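Local coordinates for N-terminal acetyltransferase-like protein (Chaetomium thermophilum, PDB 5NNP) that probably serves as the auxiliary, TPR-repeat subunit of an N-terminal acetyltransferase complex of the NatA type, at residues Phe306-Asp319 and Lys338-Glu352. Residues are numbered along the deposited sequence; the frame is centred on the assembly and turned at random.
Sequences FRTTAKAYLTLMFD and KKETLASLAEEYLNE. With GOL (glycerol), chain O.
Tyr349 OH donates a hydrogen bond to Asp319 OD1 at 2.5 Å, closing one end of a packed helix pair in the all-helical, TPR-like solenoid of this NatA auxiliary subunit family. The helices holding 306-319 and 338-352 cross at -49°, their axes 10.0 Å apart at closest approach. With CG anti to the backbone N (chi1 172°), the Tyr349 side chain reaches across to the other helix, where its hydroxyl meets Asp319 OD1 nearly along the C-O axis of the carboxylate, and OD1 itself lies at the edge of the Tyr349 ring, in its plane. Phe318 CB sits over one face of that ring, 3.7 Å from its centroid, and the Phe318 ring turns its edge toward the Tyr349 face, planes at 61°. A leucine in place of Tyr349 would probably leave Asp319 without its hydroxyl partner and the edge of Phe318 without an aromatic face to meet. Midway, Leu345 is a knob in the hole formed by Arg307, Ala310, Lys311 and Leu314, its CD1 lying 3.7 Å from Ala310 CB. Leu314 packs beside it and also reaches helix 325-329. Along the more solvent-accessible flank, Arg307, Lys311, Glu348 and Glu352 build a salt-bridge network: Arg307 NH1 meets Glu348 OE2 at 3.3 Å, at the edge of the guanidinium, while Lys311 NZ, less surely placed, bonds to Glu352 OE1 at 3.0 Å; its pairing with Glu348 is modelled too close to be trusted in detail. Arg307 NH2 adds a weak bond to Ser344 OG. At the far end, the extended Lys338 chain crosses Phe306 at about a right angle, and its CG lies over the ring face, 3.5 Å from the centroid.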
loop_
_atom_site.group_PDB
_atom_site.type_symbol
_atom_site.label_atom_id
_atom_site.label_comp_id
_atom_site.label_asym_id
_atom_site.label_seq_id
_atom_site.Cartn_x
_atom_site.Cartn_y
_atom_site.Cartn_z
ATOM N N PHE A 306 -1.637 16.390 34.566
ATOM C CA PHE A 306 -2.124 16.474 33.202
ATOM C C PHE A 306 -2.581 17.885 32.848
ATOM O O PHE A 306 -2.199 18.418 31.796
ATOM C CB PHE A 306 -3.278 15.501 32.982
ATOM C CG PHE A 306 -3.876 15.577 31.607
ATOM C CD1 PHE A 306 -4.843 16.529 31.305
ATOM C CD2 PHE A 306 -3.467 14.703 30.615
ATOM C CE1 PHE A 306 -5.386 16.605 30.040
ATOM C CE2 PHE A 306 -4.008 14.775 29.338
ATOM C CZ PHE A 306 -4.969 15.723 29.050
ATOM N N ARG A 307 -3.415 18.476 33.702
ATOM C CA ARG A 307 -3.947 19.810 33.421
ATOM C C ARG A 307 -2.803 20.784 33.215
ATOM O O ARG A 307 -2.772 21.510 32.225
ATOM C CB ARG A 307 -4.874 20.312 34.543
ATOM C CG ARG A 307 -5.332 21.768 34.345
ATOM C CD ARG A 307 -6.369 22.220 35.367
ATOM N NE ARG A 307 -7.708 21.751 35.025
ATOM C CZ ARG A 307 -8.681 22.520 34.539
ATOM N NH1 ARG A 307 -8.487 23.822 34.335
ATOM N NH2 ARG A 307 -9.861 21.979 34.260
ATOM N N THR A 308 -1.857 20.767 34.146
ATOM C CA THR A 308 -0.719 21.671 34.118
ATOM C C THR A 308 0.101 21.545 32.840
ATOM O O THR A 308 0.415 22.554 32.204
ATOM C CB THR A 308 0.197 21.433 35.321
ATOM O OG1 THR A 308 -0.535 21.676 36.529
ATOM C CG2 THR A 308 1.403 22.363 35.267
ATOM N N THR A 309 0.441 20.312 32.468
ATOM C CA THR A 309 1.185 20.051 31.239
ATOM C C THR A 309 0.360 20.394 29.998
ATOM O O THR A 309 0.880 20.932 29.018
ATOM C CB THR A 309 1.628 18.573 31.134
ATOM O OG1 THR A 309 2.449 18.220 32.255
ATOM C CG2 THR A 309 2.398 18.358 29.854
ATOM N N ALA A 310 -0.928 20.062 30.045
ATOM C CA ALA A 310 -1.826 20.311 28.923
ATOM C C ALA A 310 -2.030 21.806 28.668
ATOM O O ALA A 310 -2.125 22.237 27.513
ATOM C CB ALA A 310 -3.163 19.633 29.158
ATOM N N LYS A 311 -2.100 22.601 29.737
ATOM C CA LYS A 311 -2.230 24.041 29.556
ATOM C C LYS A 311 -0.998 24.598 28.843
ATOM O O LYS A 311 -1.120 25.337 27.865
ATOM C CB LYS A 311 -2.443 24.755 30.890
ATOM C CG LYS A 311 -2.728 26.246 30.726
ATOM C CD LYS A 311 -3.536 26.811 31.890
ATOM C CE LYS A 311 -3.953 28.240 31.590
ATOM N NZ LYS A 311 -4.679 28.885 32.713
ATOM N N ALA A 312 0.188 24.213 29.307
ATOM C CA ALA A 312 1.431 24.711 28.717
ATOM C C ALA A 312 1.592 24.299 27.251
ATOM O O ALA A 312 2.147 25.059 26.455
ATOM C CB ALA A 312 2.603 24.248 29.515
ATOM N N TYR A 313 1.100 23.117 26.888
ATOM C CA TYR A 313 1.158 22.685 25.500
ATOM C C TYR A 313 0.160 23.480 24.661
ATOM O O TYR A 313 0.508 23.985 23.590
ATOM C CB TYR A 313 0.889 21.178 25.380
ATOM C CG TYR A 313 0.948 20.642 23.976
ATOM C CD1 TYR A 313 2.155 20.295 23.403
ATOM C CD2 TYR A 313 -0.209 20.480 23.212
ATOM C CE1 TYR A 313 2.224 19.794 22.100
ATOM C CE2 TYR A 313 -0.156 19.982 21.904
ATOM C CZ TYR A 313 1.070 19.638 21.359
ATOM O OH TYR A 313 1.162 19.146 20.069
ATOM N N LEU A 314 -1.074 23.604 25.148
ATOM C CA LEU A 314 -2.107 24.356 24.431
ATOM C C LEU A 314 -1.707 25.819 24.200
ATOM O O LEU A 314 -1.951 26.368 23.128
ATOM C CB LEU A 314 -3.438 24.295 25.179
ATOM C CG LEU A 314 -4.243 23.018 24.953
ATOM C CD1 LEU A 314 -5.584 23.106 25.665
ATOM C CD2 LEU A 314 -4.448 22.746 23.451
ATOM N N THR A 315 -1.079 26.442 25.190
ATOM C CA THR A 315 -0.654 27.831 25.043
ATOM C C THR A 315 0.333 28.005 23.891
ATOM O O THR A 315 0.216 28.942 23.102
ATOM C CB THR A 315 0.002 28.372 26.322
ATOM O OG1 THR A 315 -0.900 28.239 27.428
ATOM C CG2 THR A 315 0.381 29.845 26.141
ATOM N N LEU A 316 1.312 27.105 23.816
ATOM C CA LEU A 316 2.251 27.075 22.695
ATOM C C LEU A 316 1.533 27.003 21.354
ATOM O O LEU A 316 1.833 27.772 20.440
ATOM C CB LEU A 316 3.206 25.886 22.802
ATOM C CG LEU A 316 4.440 26.057 23.678
ATOM C CD1 LEU A 316 5.094 24.710 23.886
ATOM C CD2 LEU A 316 5.415 27.020 23.036
ATOM N N MET A 317 0.592 26.074 21.230
ATOM C CA MET A 317 -0.018 25.846 19.930
ATOM C C MET A 317 -0.965 26.993 19.571
ATOM O O MET A 317 -0.943 27.496 18.446
ATOM C CB MET A 317 -0.753 24.499 19.895
ATOM C CG MET A 317 0.134 23.299 20.218
ATOM S SD MET A 317 1.440 22.935 19.003
ATOM C CE MET A 317 0.610 21.727 17.962
ATOM N N PHE A 318 -1.786 27.416 20.523
ATOM C CA PHE A 318 -2.714 28.505 20.257
ATOM C C PHE A 318 -1.975 29.793 19.934
ATOM O O PHE A 318 -2.352 30.505 19.016
ATOM C CB PHE A 318 -3.656 28.706 21.433
ATOM C CG PHE A 318 -4.648 27.601 21.579
ATOM C CD1 PHE A 318 -4.900 26.750 20.510
ATOM C CD2 PHE A 318 -5.320 27.393 22.777
ATOM C CE1 PHE A 318 -5.816 25.719 20.625
ATOM C CE2 PHE A 318 -6.236 26.364 22.903
ATOM C CZ PHE A 318 -6.488 25.525 21.833
ATOM N N ASP A 319 -0.911 30.078 20.669
ATOM C CA ASP A 319 -0.143 31.290 20.420
ATOM C C ASP A 319 0.453 31.294 19.023
ATOM O O ASP A 319 0.574 32.345 18.384
ATOM C CB ASP A 319 0.954 31.447 21.463
ATOM C CG ASP A 319 0.420 31.979 22.775
ATOM O OD1 ASP A 319 -0.775 32.349 22.829
ATOM O OD2 ASP A 319 1.200 32.041 23.742
ATOM N N LYS A 338 -9.625 13.831 30.550
ATOM C CA LYS A 338 -8.739 14.579 29.669
ATOM C C LYS A 338 -9.567 15.345 28.644
ATOM O O LYS A 338 -9.208 16.451 28.234
ATOM C CB LYS A 338 -7.735 13.633 28.991
ATOM C CG LYS A 338 -6.757 12.999 29.982
ATOM C CD LYS A 338 -5.835 11.990 29.336
ATOM C CE LYS A 338 -4.964 11.304 30.385
ATOM N NZ LYS A 338 -4.283 10.119 29.800
ATOM N N LYS A 339 -10.689 14.753 28.250
ATOM C CA LYS A 339 -11.634 15.380 27.332
ATOM C C LYS A 339 -12.191 16.686 27.913
ATOM O O LYS A 339 -12.114 17.739 27.286
ATOM C CB LYS A 339 -12.775 14.407 27.013
ATOM C CG LYS A 339 -13.890 14.988 26.172
ATOM C CD LYS A 339 -14.948 13.943 25.846
ATOM C CE LYS A 339 -15.681 13.470 27.090
ATOM N NZ LYS A 339 -16.617 12.337 26.797
ATOM N N GLU A 340 -12.749 16.613 29.116
ATOM C CA GLU A 340 -13.366 17.784 29.730
ATOM C C GLU A 340 -12.297 18.809 30.084
ATOM O O GLU A 340 -12.508 20.016 29.955
ATOM C CB GLU A 340 -14.171 17.384 30.971
ATOM C CG GLU A 340 -15.240 16.359 30.674
ATOM C CD GLU A 340 -15.976 15.889 31.899
ATOM O OE1 GLU A 340 -15.628 16.310 33.028
ATOM O OE2 GLU A 340 -16.919 15.091 31.721
ATOM N N THR A 341 -11.140 18.319 30.518
ATOM C CA THR A 341 -10.058 19.195 30.936
ATOM C C THR A 341 -9.520 19.995 29.750
ATOM O O THR A 341 -9.157 21.163 29.888
ATOM C CB THR A 341 -8.910 18.400 31.598
ATOM O OG1 THR A 341 -9.379 17.791 32.808
ATOM C CG2 THR A 341 -7.750 19.315 31.931
ATOM N N LEU A 342 -9.467 19.370 28.579
ATOM C CA LEU A 342 -8.918 20.047 27.415
ATOM C C LEU A 342 -9.840 21.169 26.966
ATOM O O LEU A 342 -9.380 22.236 26.548
ATOM C CB LEU A 342 -8.674 19.062 26.275
ATOM C CG LEU A 342 -7.442 18.190 26.512
ATOM C CD1 LEU A 342 -7.301 17.162 25.397
ATOM C CD2 LEU A 342 -6.193 19.061 26.644
ATOM N N ALA A 343 -11.143 20.936 27.073
ATOM C CA ALA A 343 -12.120 21.957 26.715
ATOM C C ALA A 343 -12.072 23.134 27.709
ATOM O O ALA A 343 -12.105 24.313 27.317
ATOM C CB ALA A 343 -13.502 21.349 26.655
ATOM N N SER A 344 -11.975 22.801 28.991
ATOM C CA SER A 344 -11.883 23.806 30.031
ATOM C C SER A 344 -10.640 24.670 29.846
ATOM O O SER A 344 -10.694 25.881 30.022
ATOM C CB SER A 344 -11.879 23.145 31.414
ATOM O OG SER A 344 -11.663 24.091 32.445
ATOM N N LEU A 345 -9.519 24.055 29.489
ATOM C CA LEU A 345 -8.290 24.814 29.281
ATOM C C LEU A 345 -8.385 25.753 28.079
ATOM O O LEU A 345 -7.858 26.872 28.112
ATOM C CB LEU A 345 -7.105 23.873 29.108
ATOM C CG LEU A 345 -6.659 23.230 30.418
ATOM C CD1 LEU A 345 -5.518 22.282 30.133
ATOM C CD2 LEU A 345 -6.258 24.301 31.425
ATOM N N ALA A 346 -9.045 25.295 27.020
ATOM C CA ALA A 346 -9.250 26.123 25.840
ATOM C C ALA A 346 -10.099 27.342 26.189
ATOM O O ALA A 346 -9.773 28.470 25.827
ATOM C CB ALA A 346 -9.909 25.325 24.731
ATOM N N GLU A 347 -11.196 27.100 26.887
ATOM C CA GLU A 347 -12.067 28.166 27.332
ATOM C C GLU A 347 -11.286 29.131 28.219
ATOM O O GLU A 347 -11.478 30.349 28.169
ATOM C CB GLU A 347 -13.268 27.587 28.080
ATOM C CG GLU A 347 -14.453 28.527 28.133
ATOM C CD GLU A 347 -15.221 28.557 26.831
ATOM O OE1 GLU A 347 -15.450 27.470 26.266
ATOM O OE2 GLU A 347 -15.593 29.663 26.374
ATOM N N GLU A 348 -10.388 28.564 29.016
ATOM C CA GLU A 348 -9.562 29.317 29.948
ATOM C C GLU A 348 -8.597 30.231 29.199
ATOM O O GLU A 348 -8.377 31.375 29.589
ATOM C CB GLU A 348 -8.798 28.351 30.843
ATOM C CG GLU A 348 -8.525 28.828 32.231
ATOM C CD GLU A 348 -7.794 27.770 33.047
ATOM O OE1 GLU A 348 -6.560 27.641 32.885
ATOM O OE2 GLU A 348 -8.446 27.047 33.837
ATOM N N TYR A 349 -8.020 29.704 28.126
ATOM C CA TYR A 349 -7.084 30.444 27.290
ATOM C C TYR A 349 -7.799 31.580 26.553
ATOM O O TYR A 349 -7.311 32.711 26.497
ATOM C CB TYR A 349 -6.414 29.486 26.304
ATOM C CG TYR A 349 -5.567 30.156 25.251
ATOM C CD1 TYR A 349 -6.141 30.676 24.093
ATOM C CD2 TYR A 349 -4.188 30.260 25.406
ATOM C CE1 TYR A 349 -5.368 31.296 23.138
ATOM C CE2 TYR A 349 -3.401 30.878 24.446
ATOM C CZ TYR A 349 -4.000 31.392 23.317
ATOM O OH TYR A 349 -3.224 32.000 22.364
ATOM N N LEU A 350 -8.952 31.251 25.979
ATOM C CA LEU A 350 -9.856 32.207 25.354
ATOM C C LEU A 350 -10.123 33.418 26.242
ATOM O O LEU A 350 -10.088 34.569 25.804
ATOM C CB LEU A 350 -11.171 31.522 25.044
ATOM C CG LEU A 350 -11.985 32.099 23.910
ATOM C CD1 LEU A 350 -11.171 31.993 22.639
ATOM C CD2 LEU A 350 -13.255 31.295 23.792
ATOM N N ASN A 351 -10.405 33.148 27.507
ATOM C CA ASN A 351 -10.700 34.217 28.428
ATOM C C ASN A 351 -9.456 35.043 28.735
ATOM O O ASN A 351 -9.545 36.263 28.913
ATOM C CB ASN A 351 -11.301 33.660 29.713
ATOM C CG ASN A 351 -11.135 34.600 30.873
ATOM O OD1 ASN A 351 -11.799 35.636 30.950
ATOM N ND2 ASN A 351 -10.237 34.254 31.786
ATOM N N GLU A 352 -8.297 34.379 28.781
ATOM C CA GLU A 352 -7.035 35.038 29.128
ATOM C C GLU A 352 -6.387 35.764 27.952
ATOM O O GLU A 352 -5.394 36.464 28.127
ATOM C CB GLU A 352 -6.045 34.022 29.698
ATOM C CG GLU A 352 -6.484 33.396 31.013
ATOM C CD GLU A 352 -5.686 32.164 31.388
ATOM O OE1 GLU A 352 -5.916 31.642 32.500
ATOM O OE2 GLU A 352 -4.837 31.713 30.582
HETATM C C1 GOL O . -1.418 31.702 28.782
HETATM O O1 GOL O . -2.807 31.996 28.744
HETATM C C2 GOL O . -1.107 30.693 29.888
HETATM O O2 GOL O . -1.595 29.415 29.541
HETATM C C3 GOL O . 0.395 30.602 30.142
HETATM O O3 GOL O . 0.665 29.446 30.917
#